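Local coordinates for translation initiation factor 6 (Methanocaldococcus jannaschii, PDB 1G61), which binds to the 50S ribosomal subunit and prevents its association with the 30S subunit to form the 70S initiation complex, at residues P13-V17 with G197-I201; E24-I30 with T46-N52; L71-I75 with S102-L107; G108-L112 with P148-S152. All blocks are in the same frame, centred on the assembly; numbering follows the deposited sequence.

Interaction 1: residues P13-V17 with G197-I201; sequences PTIGV and GACII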
loop_
_atom_site.group_PDB
_atom_site.type_symbol
_atom_site.label_atom_id
_atom_site.label_comp_id
_atom_site.label_asym_id
_atom_site.label_seq_id
_atom_site.Cartn_x
_atom_site.Cartn_y
_atom_site.Cartn_z
ATOM N N PRO A 13 -7.287 1.355 -13.987
ATOM C CA PRO A 13 -7.624 2.224 -12.860
ATOM C C PRO A 13 -7.239 1.653 -11.501
ATOM O O PRO A 13 -7.333 2.360 -10.480
ATOM C CB PRO A 13 -9.151 2.320 -12.934
ATOM C CG PRO A 13 -9.543 0.976 -13.494
ATOM C CD PRO A 13 -8.450 0.591 -14.496
ATOM N N THR A 14 -6.819 0.410 -11.452
ATOM C CA THR A 14 -6.527 -0.347 -10.233
ATOM C C THR A 14 -5.136 -0.036 -9.749
ATOM O O THR A 14 -4.299 -0.925 -9.737
ATOM C CB THR A 14 -6.593 -1.850 -10.599
ATOM O OG1 THR A 14 -7.639 -2.020 -11.540
ATOM C CG2 THR A 14 -6.977 -2.613 -9.380
ATOM N N ILE A 15 -4.861 1.231 -9.384
ATOM C CA ILE A 15 -3.535 1.751 -9.009
ATOM C C ILE A 15 -2.856 0.952 -7.929
ATOM O O ILE A 15 -1.639 0.713 -7.996
ATOM C CB ILE A 15 -3.638 3.261 -8.517
ATOM C CG1 ILE A 15 -4.303 4.159 -9.536
ATOM C CG2 ILE A 15 -2.291 3.812 -8.082
ATOM C CD1 ILE A 15 -3.728 3.877 -10.972
ATOM N N GLY A 16 -3.615 0.561 -6.907
ATOM C CA GLY A 16 -3.091 -0.110 -5.720
ATOM C C GLY A 16 -2.652 -1.552 -5.970
ATOM O O GLY A 16 -1.848 -2.098 -5.206
ATOM N N VAL A 17 -3.190 -2.207 -7.029
ATOM C CA VAL A 17 -2.654 -3.530 -7.401
ATOM C C VAL A 17 -1.299 -3.395 -8.055
ATOM O O VAL A 17 -0.432 -4.260 -7.982
ATOM C CB VAL A 17 -3.646 -4.193 -8.359
ATOM C CG1 VAL A 17 -3.097 -5.398 -9.125
ATOM C CG2 VAL A 17 -4.879 -4.626 -7.550
ATOM N N GLY A 197 -8.069 -0.251 -1.273
ATOM C CA GLY A 197 -6.623 -0.469 -1.339
ATOM C C GLY A 197 -6.187 -0.875 -2.753
ATOM O O GLY A 197 -5.045 -0.641 -3.131
ATOM N N ALA A 198 -7.058 -1.438 -3.556
ATOM C CA ALA A 198 -6.735 -1.776 -4.941
ATOM C C ALA A 198 -6.755 -0.530 -5.807
ATOM O O ALA A 198 -6.258 -0.602 -6.942
ATOM C CB ALA A 198 -7.731 -2.803 -5.495
ATOM N N CYS A 199 -7.267 0.600 -5.335
ATOM C CA CYS A 199 -7.574 1.753 -6.189
ATOM C C CYS A 199 -6.724 2.986 -5.915
ATOM O O CYS A 199 -6.795 3.956 -6.690
ATOM C CB CYS A 199 -9.046 2.187 -5.967
ATOM S SG CYS A 199 -10.242 0.884 -6.369
ATOM N N ILE A 200 -5.958 3.000 -4.846
ATOM C CA ILE A 200 -5.318 4.224 -4.346
ATOM C C ILE A 200 -3.957 3.883 -3.741
ATOM O O ILE A 200 -3.825 2.884 -3.052
ATOM C CB ILE A 200 -6.147 4.827 -3.213
ATOM C CG1 ILE A 200 -7.570 5.235 -3.660
ATOM C CG2 ILE A 200 -5.419 6.007 -2.571
ATOM C CD1 ILE A 200 -8.504 5.536 -2.523
ATOM N N ILE A 201 -2.970 4.716 -4.011
ATOM C CA ILE A 201 -1.753 4.705 -3.181
ATOM C C ILE A 201 -1.618 6.097 -2.570
ATOM O O ILE A 201 -1.946 7.126 -3.181
ATOM C CB ILE A 201 -0.499 4.288 -3.966
ATOM C CG1 ILE A 201 -0.188 5.263 -5.110
ATOM C CG2 ILE A 201 -0.621 2.857 -4.484
ATOM C CD1 ILE A 201 1.111 4.992 -5.841
#

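Interaction 2: residues E24-I30 with T46-N52; sequences EITLLPI and TKCLQTN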
loop_
_atom_site.group_PDB
_atom_site.type_symbol
_atom_site.label_atom_id
_atom_site.label_comp_id
_atom_site.label_asym_id
_atom_site.label_seq_id
_atom_site.Cartn_x
_atom_site.Cartn_y
_atom_site.Cartn_z
ATOM N N GLU A 24 8.942 7.557 1.539
ATOM C CA GLU A 24 10.233 7.782 0.865
ATOM C C GLU A 24 10.320 7.182 -0.514
ATOM O O GLU A 24 10.995 7.759 -1.402
ATOM C CB GLU A 24 11.395 7.275 1.732
ATOM C CG GLU A 24 11.507 7.991 3.078
ATOM C CD GLU A 24 10.652 7.562 4.260
ATOM O OE1 GLU A 24 10.083 6.407 4.347
ATOM O OE2 GLU A 24 10.498 8.391 5.231
ATOM N N ILE A 25 9.661 6.045 -0.744
ATOM C CA ILE A 25 9.806 5.360 -2.044
ATOM C C ILE A 25 8.447 4.982 -2.602
ATOM O O ILE A 25 7.491 4.803 -1.863
ATOM C CB ILE A 25 10.652 4.067 -1.930
ATOM C CG1 ILE A 25 10.004 2.912 -1.145
ATOM C CG2 ILE A 25 12.055 4.423 -1.435
ATOM C CD1 ILE A 25 10.834 1.632 -1.119
ATOM N N THR A 26 8.364 4.818 -3.906
ATOM C CA THR A 26 7.231 4.277 -4.589
ATOM C C THR A 26 7.687 3.232 -5.589
ATOM O O THR A 26 8.628 3.511 -6.319
ATOM C CB THR A 26 6.460 5.393 -5.340
ATOM O OG1 THR A 26 6.148 6.449 -4.397
ATOM C CG2 THR A 26 5.198 4.809 -5.940
ATOM N N LEU A 27 7.059 2.064 -5.562
ATOM C CA LEU A 27 7.366 0.998 -6.520
ATOM C C LEU A 27 6.270 0.985 -7.566
ATOM O O LEU A 27 5.087 0.999 -7.194
ATOM C CB LEU A 27 7.488 -0.373 -5.846
ATOM C CG LEU A 27 8.443 -0.487 -4.646
ATOM C CD1 LEU A 27 8.671 -1.956 -4.325
ATOM C CD2 LEU A 27 9.789 0.137 -4.853
ATOM N N LEU A 28 6.679 0.962 -8.840
ATOM C CA LEU A 28 5.772 1.141 -9.953
ATOM C C LEU A 28 5.993 0.091 -11.024
ATOM O O LEU A 28 7.085 -0.494 -11.118
ATOM C CB LEU A 28 5.971 2.529 -10.610
ATOM C CG LEU A 28 5.632 3.744 -9.729
ATOM C CD1 LEU A 28 6.131 5.027 -10.341
ATOM C CD2 LEU A 28 4.113 3.782 -9.484
ATOM N N PRO A 29 5.012 -0.181 -11.866
ATOM C CA PRO A 29 5.220 -1.172 -12.953
ATOM C C PRO A 29 6.189 -0.681 -14.014
ATOM O O PRO A 29 6.238 0.516 -14.267
ATOM C CB PRO A 29 3.826 -1.344 -13.545
ATOM C CG PRO A 29 2.970 -0.328 -12.949
ATOM C CD PRO A 29 3.672 0.389 -11.862
ATOM N N ILE A 30 6.914 -1.648 -14.619
ATOM C CA ILE A 30 7.887 -1.239 -15.641
ATOM C C ILE A 30 7.235 -0.669 -16.886
ATOM O O ILE A 30 7.936 0.018 -17.650
ATOM C CB ILE A 30 8.805 -2.430 -16.070
ATOM C CG1 ILE A 30 8.039 -3.623 -16.687
ATOM C CG2 ILE A 30 9.656 -2.851 -14.881
ATOM C CD1 ILE A 30 9.034 -4.668 -17.223
ATOM N N THR A 46 8.356 11.271 -3.622
ATOM C CA THR A 46 9.109 10.056 -3.332
ATOM C C THR A 46 10.143 9.778 -4.427
ATOM O O THR A 46 10.032 10.384 -5.506
ATOM C CB THR A 46 8.186 8.815 -3.301
ATOM O OG1 THR A 46 7.411 8.865 -4.499
ATOM C CG2 THR A 46 7.277 8.840 -2.088
ATOM N N LYS A 47 11.068 8.883 -4.182
ATOM C CA LYS A 47 11.947 8.258 -5.145
ATOM C C LYS A 47 11.226 7.022 -5.705
ATOM O O LYS A 47 10.750 6.187 -4.932
ATOM C CB LYS A 47 13.302 7.906 -4.537
ATOM C CG LYS A 47 14.118 9.131 -4.122
ATOM C CD LYS A 47 14.774 9.799 -5.328
ATOM C CE LYS A 47 15.669 10.978 -4.933
ATOM N NZ LYS A 47 16.412 11.508 -6.118
ATOM N N CYS A 48 11.138 6.938 -7.013
ATOM C CA CYS A 48 10.342 5.916 -7.668
ATOM C C CYS A 48 11.244 4.877 -8.312
ATOM O O CYS A 48 12.205 5.233 -8.992
ATOM C CB CYS A 48 9.458 6.536 -8.736
ATOM S SG CYS A 48 8.088 7.484 -8.067
ATOM N N LEU A 49 10.919 3.629 -8.097
ATOM C CA LEU A 49 11.578 2.513 -8.770
ATOM C C LEU A 49 10.567 1.747 -9.616
ATOM O O LEU A 49 9.517 1.330 -9.070
ATOM C CB LEU A 49 12.166 1.526 -7.743
ATOM C CG LEU A 49 12.726 0.240 -8.361
ATOM C CD1 LEU A 49 13.924 0.535 -9.269
ATOM C CD2 LEU A 49 13.104 -0.770 -7.271
ATOM N N GLN A 50 10.871 1.548 -10.895
ATOM C CA GLN A 50 10.074 0.652 -11.726
ATOM C C GLN A 50 10.708 -0.726 -11.678
ATOM O O GLN A 50 11.887 -0.887 -11.975
ATOM C CB GLN A 50 10.045 1.148 -13.181
ATOM C CG GLN A 50 9.220 2.451 -13.272
ATOM C CD GLN A 50 9.083 2.917 -14.712
ATOM O OE1 GLN A 50 8.137 2.483 -15.425
ATOM N NE2 GLN A 50 9.980 3.753 -15.166
ATOM N N THR A 51 9.927 -1.745 -11.287
ATOM C CA THR A 51 10.440 -3.100 -11.149
ATOM C C THR A 51 9.296 -4.085 -11.312
ATOM O O THR A 51 8.140 -3.797 -11.002
ATOM C CB THR A 51 11.165 -3.280 -9.804
ATOM O OG1 THR A 51 11.817 -4.572 -9.784
ATOM C CG2 THR A 51 10.232 -3.261 -8.596
ATOM N N ASN A 52 9.609 -5.296 -11.771
ATOM C CA ASN A 52 8.744 -6.438 -11.611
ATOM C C ASN A 52 8.932 -7.053 -10.230
ATOM O O ASN A 52 9.990 -6.853 -9.602
ATOM C CB ASN A 52 9.097 -7.527 -12.637
ATOM C CG ASN A 52 8.729 -7.204 -14.082
ATOM O OD1 ASN A 52 7.856 -6.395 -14.358
ATOM N ND2 ASN A 52 9.438 -7.886 -14.979
HETATM O O HOH W 1 6.650 -4.185 -13.309
#

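Interaction 3: residues L71-I75 with S102-L107; sequences LLPKI and SKNTAL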
loop_
_atom_site.group_PDB
_atom_site.type_symbol
_atom_site.label_atom_id
_atom_site.label_comp_id
_atom_site.label_asym_id
_atom_site.label_seq_id
_atom_site.Cartn_x
_atom_site.Cartn_y
_atom_site.Cartn_z
ATOM N N LEU A 71 8.673 -5.991 2.391
ATOM C CA LEU A 71 8.341 -7.430 2.385
ATOM C C LEU A 71 8.139 -7.903 0.938
ATOM O O LEU A 71 7.393 -7.271 0.175
ATOM C CB LEU A 71 7.064 -7.709 3.161
ATOM C CG LEU A 71 6.971 -7.129 4.557
ATOM C CD1 LEU A 71 5.642 -7.532 5.212
ATOM C CD2 LEU A 71 8.132 -7.610 5.410
ATOM N N LEU A 72 8.770 -9.015 0.600
ATOM C CA LEU A 72 8.687 -9.555 -0.762
ATOM C C LEU A 72 8.215 -11.000 -0.653
ATOM O O LEU A 72 8.552 -11.694 0.310
ATOM C CB LEU A 72 10.056 -9.465 -1.404
ATOM C CG LEU A 72 10.536 -8.039 -1.671
ATOM C CD1 LEU A 72 12.032 -8.046 -1.999
ATOM C CD2 LEU A 72 9.736 -7.404 -2.803
ATOM N N PRO A 73 7.491 -11.491 -1.660
ATOM C CA PRO A 73 7.021 -12.874 -1.669
ATOM C C PRO A 73 8.124 -13.813 -2.126
ATOM O O PRO A 73 9.171 -13.416 -2.694
ATOM C CB PRO A 73 5.873 -12.806 -2.698
ATOM C CG PRO A 73 6.385 -11.836 -3.734
ATOM C CD PRO A 73 7.034 -10.754 -2.867
ATOM N N LYS A 74 7.864 -15.132 -1.898
ATOM C CA LYS A 74 8.895 -16.120 -2.189
ATOM C C LYS A 74 9.212 -16.196 -3.679
ATOM O O LYS A 74 10.258 -16.753 -4.045
ATOM C CB LYS A 74 8.474 -17.500 -1.651
ATOM C CG LYS A 74 7.231 -18.060 -2.348
ATOM C CD LYS A 74 6.809 -19.375 -1.703
ATOM C CE LYS A 74 5.502 -19.880 -2.301
ATOM N NZ LYS A 74 5.304 -21.338 -2.058
ATOM N N ILE A 75 8.332 -15.704 -4.540
ATOM C CA ILE A 75 8.537 -15.777 -5.986
ATOM C C ILE A 75 9.431 -14.651 -6.468
ATOM O O ILE A 75 9.689 -14.577 -7.681
ATOM C CB ILE A 75 7.167 -15.764 -6.711
ATOM C CG1 ILE A 75 6.303 -14.529 -6.410
ATOM C CG2 ILE A 75 6.377 -17.054 -6.492
ATOM C CD1 ILE A 75 5.062 -14.430 -7.304
ATOM N N SER A 102 5.395 -17.218 2.529
ATOM C CA SER A 102 4.043 -17.754 2.571
ATOM C C SER A 102 3.610 -18.403 1.264
ATOM O O SER A 102 4.042 -17.994 0.175
ATOM C CB SER A 102 3.105 -16.567 2.941
ATOM O OG SER A 102 3.365 -15.421 2.084
ATOM N N LYS A 103 2.704 -19.402 1.362
ATOM C CA LYS A 103 2.165 -19.999 0.149
ATOM C C LYS A 103 1.317 -19.007 -0.628
ATOM O O LYS A 103 1.271 -19.073 -1.847
ATOM C CB LYS A 103 1.374 -21.263 0.485
ATOM C CG LYS A 103 2.228 -22.469 0.899
ATOM C CD LYS A 103 1.405 -23.665 1.335
ATOM C CE LYS A 103 2.200 -24.926 1.683
ATOM N NZ LYS A 103 2.650 -25.528 0.391
ATOM N N ASN A 104 0.649 -18.105 0.084
ATOM C CA ASN A 104 -0.091 -17.019 -0.555
ATOM C C ASN A 104 0.893 -15.875 -0.772
ATOM O O ASN A 104 1.327 -15.260 0.194
ATOM C CB ASN A 104 -1.276 -16.582 0.317
ATOM C CG ASN A 104 -2.221 -15.665 -0.434
ATOM O OD1 ASN A 104 -1.815 -14.986 -1.397
ATOM N ND2 ASN A 104 -3.490 -15.593 -0.030
ATOM N N THR A 105 1.202 -15.590 -2.037
ATOM C CA THR A 105 2.236 -14.603 -2.363
ATOM C C THR A 105 1.717 -13.167 -2.430
ATOM O O THR A 105 2.510 -12.262 -2.649
ATOM C CB THR A 105 2.909 -14.935 -3.707
ATOM O OG1 THR A 105 1.844 -15.009 -4.684
ATOM C CG2 THR A 105 3.611 -16.262 -3.615
ATOM N N ALA A 106 0.405 -12.959 -2.223
ATOM C CA ALA A 106 -0.193 -11.610 -2.395
ATOM C C ALA A 106 -0.039 -10.759 -1.144
ATOM O O ALA A 106 -1.022 -10.346 -0.510
ATOM C CB ALA A 106 -1.658 -11.746 -2.817
ATOM N N LEU A 107 1.220 -10.527 -0.745
ATOM C CA LEU A 107 1.481 -9.874 0.532
ATOM C C LEU A 107 0.791 -8.504 0.633
ATOM O O LEU A 107 0.298 -8.155 1.724
ATOM C CB LEU A 107 2.978 -9.673 0.756
ATOM C CG LEU A 107 3.833 -10.939 0.674
ATOM C CD1 LEU A 107 5.289 -10.582 0.939
ATOM C CD2 LEU A 107 3.341 -12.029 1.655
HETATM O O HOH W 2 5.358 -15.653 -0.549
HETATM O O HOH W 3 2.537 -21.107 -3.141
#

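Interaction 4: residues G108-L112 with P148-S152; sequences GNLIL and PTVGS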
loop_
_atom_site.group_PDB
_atom_site.type_symbol
_atom_site.label_atom_id
_atom_site.label_comp_id
_atom_site.label_asym_id
_atom_site.label_seq_id
_atom_site.Cartn_x
_atom_site.Cartn_y
_atom_site.Cartn_z
ATOM N N GLY A 108 0.784 -7.759 -0.463
ATOM C CA GLY A 108 0.162 -6.434 -0.449
ATOM C C GLY A 108 -1.328 -6.483 -0.266
ATOM O O GLY A 108 -1.953 -5.549 0.237
ATOM N N ASN A 109 -1.985 -7.590 -0.676
ATOM C CA ASN A 109 -3.411 -7.772 -0.443
ATOM C C ASN A 109 -3.666 -8.184 1.017
ATOM O O ASN A 109 -4.767 -7.943 1.522
ATOM C CB ASN A 109 -3.958 -8.854 -1.351
ATOM C CG ASN A 109 -4.051 -8.562 -2.829
ATOM O OD1 ASN A 109 -4.401 -9.471 -3.590
ATOM N ND2 ASN A 109 -3.744 -7.344 -3.214
ATOM N N LEU A 110 -2.673 -8.823 1.623
ATOM C CA LEU A 110 -2.861 -9.468 2.941
ATOM C C LEU A 110 -2.366 -8.652 4.131
ATOM O O LEU A 110 -2.579 -9.044 5.289
ATOM C CB LEU A 110 -2.122 -10.810 2.939
ATOM C CG LEU A 110 -2.623 -11.832 1.932
ATOM C CD1 LEU A 110 -1.611 -12.961 1.842
ATOM C CD2 LEU A 110 -3.977 -12.365 2.354
ATOM N N ILE A 111 -1.673 -7.540 3.873
ATOM C CA ILE A 111 -1.040 -6.749 4.931
ATOM C C ILE A 111 -1.331 -5.273 4.680
ATOM O O ILE A 111 -1.262 -4.810 3.515
ATOM C CB ILE A 111 0.479 -6.998 4.932
ATOM C CG1 ILE A 111 0.781 -8.484 5.188
ATOM C CG2 ILE A 111 1.191 -6.082 5.934
ATOM C CD1 ILE A 111 2.249 -8.870 4.964
ATOM N N LEU A 112 -1.587 -4.555 5.748
ATOM C CA LEU A 112 -1.880 -3.129 5.693
ATOM C C LEU A 112 -1.005 -2.435 6.733
ATOM O O LEU A 112 -1.192 -2.731 7.912
ATOM C CB LEU A 112 -3.355 -2.929 5.991
ATOM C CG LEU A 112 -3.927 -1.532 6.032
ATOM C CD1 LEU A 112 -3.969 -0.931 4.628
ATOM C CD2 LEU A 112 -5.342 -1.593 6.614
ATOM N N PRO A 148 -10.433 -10.937 4.742
ATOM C CA PRO A 148 -9.057 -11.131 5.189
ATOM C C PRO A 148 -8.029 -10.423 4.302
ATOM O O PRO A 148 -6.869 -10.282 4.742
ATOM C CB PRO A 148 -8.905 -12.654 5.156
ATOM C CG PRO A 148 -9.780 -13.052 3.990
ATOM C CD PRO A 148 -10.979 -12.130 4.058
ATOM N N THR A 149 -8.406 -9.950 3.105
ATOM C CA THR A 149 -7.478 -9.147 2.257
ATOM C C THR A 149 -7.469 -7.712 2.742
ATOM O O THR A 149 -7.984 -6.787 2.098
ATOM C CB THR A 149 -7.858 -9.306 0.788
ATOM O OG1 THR A 149 -9.295 -9.103 0.671
ATOM C CG2 THR A 149 -7.514 -10.691 0.267
ATOM N N VAL A 150 -6.870 -7.496 3.918
ATOM C CA VAL A 150 -6.925 -6.154 4.544
ATOM C C VAL A 150 -6.205 -5.102 3.740
ATOM O O VAL A 150 -6.638 -3.968 3.781
ATOM C CB VAL A 150 -6.382 -6.253 5.992
ATOM C CG1 VAL A 150 -7.248 -7.225 6.814
ATOM C CG2 VAL A 150 -4.920 -6.671 6.034
ATOM N N GLY A 151 -5.152 -5.505 3.003
ATOM C CA GLY A 151 -4.453 -4.535 2.151
ATOM C C GLY A 151 -5.248 -4.143 0.950
ATOM O O GLY A 151 -5.112 -3.039 0.450
ATOM N N SER A 152 -6.127 -5.001 0.430
ATOM C CA SER A 152 -6.981 -4.636 -0.695
ATOM C C SER A 152 -8.136 -3.750 -0.227
ATOM O O SER A 152 -8.674 -3.011 -1.043
ATOM C CB SER A 152 -7.589 -5.866 -1.351
ATOM O OG SER A 152 -6.582 -6.733 -1.884
#

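Interaction 1: residues P13-V17 with G197-I201
Ile15 and Ile201 set their side chains at about a right angle to each other, and the touch is made by branches, not chain ends: CG2 of Ile15 lies 3.9 Å from CG1 of Ile201. The torsion of Ile201 (chi1 62°) puts its CG1 between the backbone N and the carbonyl carbon and turns CG2 beside the N, where that methyl reaches both Ile15 CG2 and the bare CA of Gly16, 4.1 Å away. The other branch of Ile15, through CG1 to CD1, leads away from 197-201. A second, smaller apolar group forms around the single methyl of Ala198, whose CB is touched by Thr14 CG2 and Val17 CG2, each at 4.0 Å. Between the two groups the backbones meet. Thr14 is the centre of an inverse gamma turn that leads into the short helix 15-18, and the first turn of this helix is pinned by the carbonyl of Ala198. In the five-bladed pentein fold of the eIF-6 family this pairing closes the ring, joining an early helix to a strand from near the chain's end. Gly16 N donates to Ala198 O at 2.9 Å from well above the carbonyl plane, 68° out of it, and Val17 N adds a weak bond of 3.5 Å to the same oxygen. Gly16 CA also makes a nearly straight C-H...O contact with Gly197 O at 3.3 Å, where a beta carbon on Gly16 would collide with that oxygen. Ile201 continues into the sheet by backbone bonding with Val208, while the backbone of Val17 is hydrogen-bonded to Ser61 of helix 59-62.

Interaction 2: residues E24-I30 with T46-N52
Thr26 OG1 is held by two other hydroxyls: Thr46 OG1 across the contact and Thr21 OG1 of the neighbouring strand 20-21. Thr46 OG1 lies 2.7 Å from Thr26 OG1, and either hydroxyl of this pair could be the donor. The Thr46 hydroxyl lies between its own backbone N and carbonyl carbon (chi1 50°), and the two threonine side chains meet at about a right angle. Replacing Thr46 by an alanine removes that hydroxyl and would probably leave the buried Thr26 OG1 with Thr21 OG1 but without its mate beside strand 47-50. From here strands 25-28 and 47-50 run side by side in parallel register. Glu24 O accepts from Lys47 N, Thr26 N donates to Lys47 O, and Thr26 O takes Leu49 N at 2.9 Å; Leu28 N donates to Leu49 O and Leu28 O accepts from Thr51 N in the same alternating way. This is the strand pair of a beta-alpha-beta unit whose connecting helix 34-44 covers the Thr26 and Cys48 side, where Leu28 CD1 rests 3.9 Å from Cys48 SG. On the other side Leu27 CD2 meets Leu49 CB at 4.0 Å, and helix 78-90 packs against Ile25 and Leu49 through Phe87. Past the strands a water takes over: it accepts from Ile30 N at 2.9 Å and donates to Thr51 O and, at 2.7 Å, to Asn52 OD1. CD1 of Ile30 comes to the outer edge of the same Asn52 amide, 3.5 Å from OD1. That one water thus satisfies Ile30 N, Thr51 O and Asn52 OD1 at once, where no direct backbone hydrogen bond joins them.

Interaction 3: residues L71-I75 with S102-L107
The flat peptide between Leu72 and Pro73 carries CD1 of Leu107 on one face: the methyl stands almost directly above the carbonyl carbon, 3.4 Å from Leu72 C and 3.5 Å from Pro73 N. The proline ring is met at two corners from the same side, by Leu107 CD1 near CD at 4.2 Å and by the carbonyl oxygen of Thr105 against CB at 3.4 Å. Leu107 reaches this place because its CG is turned beside the backbone N, anti to the carbonyl carbon (chi1 -56°), and the same CD1 also touches Leu71 CB. Leu107 is the first residue of helix 107-110, with Ala106 at the N-cap position, so the contact fits the start of a short helix onto residues Leu71 to Pro73 of strand 69-73. In the pentein fold the loop 102-106 leads from the sheet of strands 64-65, 69-73 and 96-100 to helix 107-110 and the sheet that starts with strand 111-113; within it an Asx turn has Asn104 OD1 accepting from Ala106 N, and Ser102 OG donates to Asn104 O. Toward the solvent Thr105 CG2 touches Ile75 CG2 at 4.1 Å, the two side chains crossing at about a right angle. Lys74 lies with its chain extended alongside the loop, its CE 3.4 Å from Ser102 O. No hydrogen bond joins the segments directly; water supplies the polar links instead. One water accepts from Lys74 N and donates to Ser102 O at 2.8 Å, and another accepts from Lys74 NZ and donates to Lys103 O, while the ammonium groups of Lys74 and Lys103 remain apart.

Interaction 4: residues G108-L112 with P148-S152
Val150 lays its CG2 methyl against the last peptide of helix 107-110, 3.4 Å from Leu110 O. With CG2 between the backbone N and the carbonyl carbon (CG1 at chi1 -61°), this branch also reaches Leu112 CB at 4.1 Å, so it bridges the helix end and the start of strand 111-113. Leu112 returns the contact with CD2, 3.9 Å from Val150 O. Beside this apolar patch one oxygen gathers the polar contacts: Asn109 O accepts from Gly151 N at 2.9 Å, the donor standing 60° out of the carbonyl plane, and more weakly from Ser152 N. A second oxygen is met by Gly151 CA, which makes a C-H...O contact with Gly108 O at 3.3 Å, where a beta carbon would clash. Further along, the amide of Asn109 lies over Ser152 OG, but its ND2 is hydrogen-bonded to Ser61. Thr149, the centre of an inverse gamma turn, presses CB against Asn109 O at 3.5 Å. As at 13-17 with 197-201, such a turn at a threonine after a proline precedes a glycine whose N bonds a carbonyl from above its plane, consistent with the internal pseudo-symmetry of the pentein fold. Leu112 packs on Ala154 and Val156 of strand 154-156, whereas Val150 touches Leu119 of strand 117-120. Thus the turn sits where helix 107-110 passes into the small sheet that strand 111-113 forms with 117-120.

Overall arrangement
Starting from the N terminus, residues 13-17 are the first to be engaged, but their partner 197-201 comes 180 residues later, so interaction 1 closes a loop that encloses the other three contacts. Within it interactions 2, 3 and 4 follow in series, each closing before the next opens, and none cross. Interaction 2 closes a beta-alpha-beta unit, interaction 3 joins strand 69-73 to the start of helix 107-110, beyond helix 78-90 and strand 96-100, and interaction 4 ties the end of that helix to a later turn. Interactions 1 and 2 touch through Ile201 and Thr26; interactions 3 and 4 through Leu71 with Ile111 and Asn104 with Leu110. Interactions 2 and 4 lie on opposite sides of the chain's centre, about 19 Å apart between centres.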